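Local coordinates for proteolytically activated form of PPO4 Tyrosinase (PDB 4OUA), which catalyses the copper-dependent ortho-hydroxylation of monophenols and the oxidation of the resulting o-diphenols to o-quinones, an initial step of melanin synthesis, at residues L137-D141 and E142-L146; H171-D174 and P175-G179; D363-R366 and D367-D371. All coordinates share one frame; numbering follows the deposited sequence.

Contact 1. Residues L137-D141 and E142-L146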
# COMPACT_ATOMS: atom_id res chain seq x y z
N LEU A 137 0.88 -10.52 -12.47
CA LEU A 137 0.12 -9.29 -12.64
C LEU A 137 -1.37 -9.53 -12.45
O LEU A 137 -2.06 -8.75 -11.79
CB LEU A 137 0.39 -8.67 -14.01
CG LEU A 137 -0.21 -7.29 -14.27
CD1 LEU A 137 0.16 -6.32 -13.15
CD2 LEU A 137 0.27 -6.75 -15.61
N VAL A 138 -1.88 -10.62 -13.02
CA VAL A 138 -3.28 -10.98 -12.83
C VAL A 138 -3.48 -11.58 -11.45
O VAL A 138 -3.06 -12.70 -11.19
CB VAL A 138 -3.76 -11.97 -13.90
CG1 VAL A 138 -5.24 -12.27 -13.72
CG2 VAL A 138 -3.50 -11.42 -15.29
N PRO A 139 -4.13 -10.82 -10.55
CA PRO A 139 -4.31 -11.25 -9.16
C PRO A 139 -5.34 -12.37 -9.03
O PRO A 139 -6.00 -12.70 -10.01
CB PRO A 139 -4.80 -9.98 -8.47
CG PRO A 139 -5.54 -9.26 -9.54
CD PRO A 139 -4.80 -9.54 -10.82
N PRO A 140 -5.46 -12.95 -7.83
CA PRO A 140 -6.46 -13.99 -7.54
C PRO A 140 -7.89 -13.47 -7.70
O PRO A 140 -8.11 -12.26 -7.65
CB PRO A 140 -6.17 -14.36 -6.09
CG PRO A 140 -4.75 -13.94 -5.86
CD PRO A 140 -4.59 -12.69 -6.67
N ASP A 141 -8.84 -14.38 -7.88
CA ASP A 141 -10.22 -13.99 -8.10
C ASP A 141 -10.80 -13.27 -6.89
O ASP A 141 -11.68 -12.42 -7.02
CB ASP A 141 -11.08 -15.21 -8.45
CG ASP A 141 -10.60 -15.92 -9.70
OD1 ASP A 141 -9.82 -15.31 -10.47
OD2 ASP A 141 -11.00 -17.08 -9.93
N GLU A 142 -10.30 -13.62 -5.71
CA GLU A 142 -10.77 -13.01 -4.47
C GLU A 142 -10.50 -11.51 -4.45
O GLU A 142 -11.16 -10.76 -3.73
CB GLU A 142 -10.09 -13.66 -3.26
CG GLU A 142 -10.47 -15.12 -3.03
CD GLU A 142 -9.77 -16.07 -3.98
OE1 GLU A 142 -9.14 -15.59 -4.94
OE2 GLU A 142 -9.86 -17.30 -3.76
N ILE A 143 -9.54 -11.07 -5.25
CA ILE A 143 -9.10 -9.68 -5.23
C ILE A 143 -9.74 -8.84 -6.33
O ILE A 143 -9.91 -7.63 -6.18
CB ILE A 143 -7.57 -9.59 -5.37
CG1 ILE A 143 -6.89 -10.34 -4.23
CG2 ILE A 143 -7.11 -8.14 -5.39
CD1 ILE A 143 -7.28 -9.84 -2.85
N ILE A 144 -10.11 -9.49 -7.43
CA ILE A 144 -10.50 -8.76 -8.64
C ILE A 144 -11.86 -9.15 -9.21
O ILE A 144 -12.48 -8.35 -9.92
CB ILE A 144 -9.44 -8.96 -9.74
CG1 ILE A 144 -9.65 -7.95 -10.87
CG2 ILE A 144 -9.46 -10.39 -10.26
CD1 ILE A 144 -9.55 -6.51 -10.43
N LYS A 145 -12.34 -10.35 -8.90
CA LYS A 145 -13.53 -10.87 -9.58
C LYS A 145 -14.66 -11.32 -8.65
O LYS A 145 -15.83 -11.00 -8.88
CB LYS A 145 -13.14 -12.03 -10.50
CG LYS A 145 -14.30 -12.63 -11.27
CD LYS A 145 -13.82 -13.44 -12.46
CE LYS A 145 -12.87 -14.56 -12.04
NZ LYS A 145 -12.38 -15.34 -13.20
N LEU A 146 -14.32 -12.06 -7.59
CA LEU A 146 -15.33 -12.66 -6.72
C LEU A 146 -16.13 -11.63 -5.91
O LEU A 146 -15.62 -11.04 -4.97
CB LEU A 146 -14.68 -13.66 -5.77
CG LEU A 146 -14.15 -14.95 -6.40
CD1 LEU A 146 -13.44 -15.80 -5.37
CD2 LEU A 146 -15.28 -15.72 -7.05

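Contact 2. Residues H171-D174 and P175-G179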
# COMPACT_ATOMS: atom_id res chain seq x y z
N HIS A 171 -19.75 6.77 2.29
CA HIS A 171 -20.93 7.04 3.10
C HIS A 171 -20.67 8.20 4.06
O HIS A 171 -20.29 7.99 5.21
CB HIS A 171 -21.35 5.79 3.87
CG HIS A 171 -20.22 5.11 4.59
ND1 HIS A 171 -19.78 5.52 5.84
CD2 HIS A 171 -19.44 4.06 4.24
CE1 HIS A 171 -18.78 4.74 6.22
NE2 HIS A 171 -18.56 3.85 5.27
N PRO A 172 -20.89 9.43 3.58
CA PRO A 172 -21.34 9.69 2.21
C PRO A 172 -20.17 10.02 1.28
O PRO A 172 -19.01 9.89 1.68
CB PRO A 172 -22.24 10.91 2.38
CG PRO A 172 -21.57 11.68 3.48
CD PRO A 172 -20.90 10.66 4.40
N ILE A 173 -20.48 10.42 0.06
CA ILE A 173 -19.46 10.97 -0.82
C ILE A 173 -19.04 12.32 -0.26
O ILE A 173 -19.82 13.27 -0.27
CB ILE A 173 -19.97 11.14 -2.27
CG1 ILE A 173 -20.34 9.78 -2.86
CG2 ILE A 173 -18.91 11.83 -3.12
CD1 ILE A 173 -20.86 9.86 -4.28
N ASP A 174 -17.81 12.39 0.24
CA ASP A 174 -17.31 13.58 0.94
C ASP A 174 -17.50 14.85 0.11
O ASP A 174 -17.33 14.83 -1.11
CB ASP A 174 -15.84 13.40 1.30
CG ASP A 174 -15.33 14.49 2.22
OD1 ASP A 174 -15.00 15.59 1.72
OD2 ASP A 174 -15.27 14.26 3.45
N PRO A 175 -17.84 15.96 0.78
CA PRO A 175 -18.07 17.26 0.15
C PRO A 175 -16.85 17.79 -0.60
O PRO A 175 -16.97 18.77 -1.34
CB PRO A 175 -18.41 18.17 1.34
CG PRO A 175 -18.92 17.24 2.39
CD PRO A 175 -18.12 15.98 2.23
N SER A 176 -15.69 17.16 -0.41
CA SER A 176 -14.47 17.61 -1.07
C SER A 176 -14.32 16.99 -2.45
O SER A 176 -13.33 17.22 -3.14
CB SER A 176 -13.25 17.28 -0.21
OG SER A 176 -13.12 15.88 0.01
N PHE A 177 -15.32 16.22 -2.87
CA PHE A 177 -15.31 15.58 -4.18
C PHE A 177 -16.14 16.37 -5.19
O PHE A 177 -16.20 16.01 -6.37
CB PHE A 177 -15.84 14.14 -4.10
CG PHE A 177 -14.94 13.19 -3.36
CD1 PHE A 177 -13.86 13.65 -2.63
CD2 PHE A 177 -15.18 11.83 -3.40
CE1 PHE A 177 -13.04 12.77 -1.95
CE2 PHE A 177 -14.37 10.94 -2.72
CZ PHE A 177 -13.29 11.41 -2.00
N ASN A 178 -16.78 17.44 -4.73
CA ASN A 178 -17.76 18.18 -5.53
C ASN A 178 -17.25 18.66 -6.89
O ASN A 178 -17.90 18.44 -7.91
CB ASN A 178 -18.28 19.38 -4.73
CG ASN A 178 -19.04 18.96 -3.49
OD1 ASN A 178 -18.98 17.81 -3.06
ND2 ASN A 178 -19.77 19.90 -2.90
N GLY A 179 -16.09 19.31 -6.91
CA GLY A 179 -15.58 19.91 -8.12
C GLY A 179 -15.23 18.94 -9.24
O GLY A 179 -15.22 19.31 -10.41

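Contact 3. Residues D363-R366 and D367-D371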
# COMPACT_ATOMS: atom_id res chain seq x y z
N ASP A 363 26.57 -9.71 2.82
CA ASP A 363 27.15 -10.23 1.59
C ASP A 363 26.38 -11.47 1.11
O ASP A 363 26.05 -11.58 -0.07
CB ASP A 363 28.62 -10.57 1.80
CG ASP A 363 29.39 -10.65 0.50
OD1 ASP A 363 29.08 -9.88 -0.42
OD2 ASP A 363 30.32 -11.49 0.41
N LEU A 364 26.10 -12.38 2.04
CA LEU A 364 25.33 -13.58 1.72
C LEU A 364 23.92 -13.22 1.28
O LEU A 364 23.37 -13.83 0.36
CB LEU A 364 25.28 -14.53 2.92
CG LEU A 364 24.23 -15.63 2.84
CD1 LEU A 364 24.45 -16.52 1.63
CD2 LEU A 364 24.21 -16.45 4.12
N VAL A 365 23.32 -12.24 1.96
CA VAL A 365 21.98 -11.80 1.64
C VAL A 365 21.91 -11.19 0.24
O VAL A 365 20.98 -11.46 -0.52
CB VAL A 365 21.47 -10.76 2.66
CG1 VAL A 365 20.15 -10.15 2.20
CG2 VAL A 365 21.31 -11.40 4.03
N ARG A 366 22.91 -10.38 -0.10
CA ARG A 366 22.95 -9.72 -1.40
C ARG A 366 23.06 -10.73 -2.54
O ARG A 366 22.56 -10.48 -3.64
CB ARG A 366 24.12 -8.73 -1.46
CG ARG A 366 24.30 -8.07 -2.82
CD ARG A 366 25.21 -6.85 -2.74
NE ARG A 366 26.55 -7.18 -2.25
CZ ARG A 366 27.48 -6.28 -1.95
NH1 ARG A 366 27.21 -4.99 -2.08
NH2 ARG A 366 28.67 -6.67 -1.52
N ASP A 367 23.70 -11.86 -2.27
CA ASP A 367 23.85 -12.90 -3.28
C ASP A 367 22.60 -13.76 -3.38
O ASP A 367 22.22 -14.19 -4.47
CB ASP A 367 25.07 -13.77 -2.97
CG ASP A 367 26.38 -13.00 -3.07
OD1 ASP A 367 26.43 -12.03 -3.85
OD2 ASP A 367 27.34 -13.37 -2.38
N TYR A 368 21.97 -14.01 -2.24
CA TYR A 368 20.74 -14.80 -2.20
C TYR A 368 19.59 -14.05 -2.87
O TYR A 368 18.87 -14.60 -3.70
CB TYR A 368 20.37 -15.15 -0.76
CG TYR A 368 19.10 -15.96 -0.64
CD1 TYR A 368 19.13 -17.35 -0.76
CD2 TYR A 368 17.88 -15.35 -0.39
CE1 TYR A 368 17.97 -18.10 -0.65
CE2 TYR A 368 16.72 -16.09 -0.28
CZ TYR A 368 16.77 -17.47 -0.41
OH TYR A 368 15.62 -18.22 -0.30
N ILE A 369 19.43 -12.78 -2.49
CA ILE A 369 18.36 -11.96 -3.03
C ILE A 369 18.55 -11.70 -4.52
O ILE A 369 17.59 -11.69 -5.28
CB ILE A 369 18.26 -10.62 -2.28
CG1 ILE A 369 17.97 -10.86 -0.80
CG2 ILE A 369 17.18 -9.74 -2.89
CD1 ILE A 369 16.70 -11.63 -0.55
N ASN A 370 19.80 -11.49 -4.92
CA ASN A 370 20.12 -11.26 -6.33
C ASN A 370 19.71 -12.45 -7.19
O ASN A 370 19.11 -12.29 -8.25
CB ASN A 370 21.61 -10.97 -6.50
CG ASN A 370 21.93 -10.41 -7.87
OD1 ASN A 370 21.98 -9.20 -8.06
ND2 ASN A 370 22.14 -11.30 -8.84
N ASP A 371 20.03 -13.66 -6.73
CA ASP A 371 19.60 -14.87 -7.42
C ASP A 371 18.08 -14.96 -7.42
O ASP A 371 17.48 -15.44 -8.38
CB ASP A 371 20.20 -16.12 -6.77
CG ASP A 371 21.69 -16.26 -7.03
OD1 ASP A 371 22.22 -15.51 -7.88
OD2 ASP A 371 22.32 -17.12 -6.38

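Contact 1. Residues L137-D141 and E142-L146
From Pro140 and Asp141 the backbone winds into the single turn of helix 141-144, with Ile143 N bonding to Pro140 O at 3.0 Å and the carbonyl of Asp141 closing the turn at its far end. Asp141 O accepts two main-chain donors, Lys145 N at 2.9 Å and Leu146 N at 2.7 Å, which reach it from opposite faces of its carbonyl plane; the Leu146 bond is nearly straight (N-H...O 178°). Among the side chains, the ring of Pro140 lies beside Ile143 and points the same way, with Pro140 CD 4.1 Å from Ile143 CG1. The ring of Pro139 crosses Ile144 obliquely, putting Pro139 CG 3.9 Å from Ile144 CB. Pro140 occupies the N-cap position of this very short helix, which precedes the hairpin of strands 148-152 and 158-162 in the central tyrosinase domain. The helix's apolar flank is buried: Ile143 reaches Ile18, Leu280 and Ile165, while Ile144 packs on Leu204 and Ile205 of helix 201-224. On the polar flank Asp141 and Lys145 run alongside each other. The lysine starts extended, with CG anti to its own backbone N (chi1 -179°), then bends at chi3 (58°) and brings CE over to the carboxylate; Lys145 NZ stays 3.7 Å from Asp141 OD1, a long salt bridge. The methylene of Asp141 serves another neighbour, for Asp141 CB lies 3.7 Å from Leu146 CG. Asn163 ND2 donates to the carbonyls of both Glu142 and Leu146, tying the turn to the segment that follows the hairpin.

Contact 2. Residues H171-D174 and P175-G179
Asp174 turns its carboxylate toward Ser176 by setting CG opposite the backbone N (chi1 -170°), and Ser176 answers with OG placed between its own backbone N and carbonyl carbon (chi1 61°). Asp174 OD1 is thereby gripped twice: Ser176 N donates on its anti side at 2.7 Å, and Ser176 OG donates from above the carboxylate plane at 2.6 Å. A main-chain bond, Phe177 N to Asp174 O at 3.0 Å, closes the turn through Pro175 and Ser176. Phe177 folds back over the same bend, so Asp174 CB sits over one face of its ring, while Ile173 CG2 comes obliquely to within 3.7 Å of Phe177 CD2. Beyond the turn, Phe271 meets the phenyl ring edge-to-face. Replacing Asp174 with alanine removes the carboxylate, which would probably leave Ser176 N and OG without their shared acceptor and the hydroxyl free to turn. Asp174 and Ser176 also lie on Pro59, one of the sodium-binding residues, with the Ser176 side chain about 8 Å from the ion. The carboxylate bond to the amide two residues on, nested inside the i to i+3 main-chain bond, is an Asx turn overlaid on a beta turn.

Contact 3. Residues D363-R366 and D367-D371
Asp367, Arg366 and Val365 carry most of this contact between successive turns of helix 362-377. Asp367 is bound to the preceding turn through its backbone, Asp367 N donating to Asp363 O at 3.2 Å. Its carboxylate bends back beside its own backbone N (chi1 -66°), which places Asp367 OD2 4.4 Å from Asp363 OD1, two like charges on neighbouring turns. Arg366 goes the other way: CG stands anti to the backbone N (chi1 176°), and a bend at chi3 returns the guanidinium toward the start of the helix. There Arg366 NH2 makes a weak, charged hydrogen bond of 3.4 Å with Asp363 OD1. The carbonyl of Arg366 meanwhile accepts Asn370 N. Val365 faces the protein: its CG1 lies alongside the side chain of Ile369, both pointing the same way, with Val365 CG1 3.8 Å from Ile369 CG1. Their backbones are joined as well, Ile369 N to Val365 O at 2.8 Å and nearly straight (170°). Both side chains touch Ala294, and Ile369 also reaches Leu291, on helix 277-295. The helix is therefore amphipathic, with an aliphatic ridge packed on its neighbour and a charged flank on which the positive guanidinium probably offsets part of the repulsion between Asp363 and Asp367.

How the contacts relate
The three contacts follow one another along the chain and do not touch. Contact 1 and contact 2 both belong to the common central domain of tyrosinase, their centres about 28 Å apart, with the hairpin of strands 148-152 and 158-162 lying between them in sequence. Contact 3, on helix 362-377, is about 31 Å from contact 1 and about 48 Å from contact 2, centre to centre; contacts 2 and 3 occupy opposite sides of the chain's centre. Helix 277-295 links contacts 1 and 3: Ile143 packs near its start and Ile369 near its end, and between them it carries the copper ligand His282. Contact 2 instead borders the sodium-binding segment, which includes Pro59 and within which His56 binds the other copper.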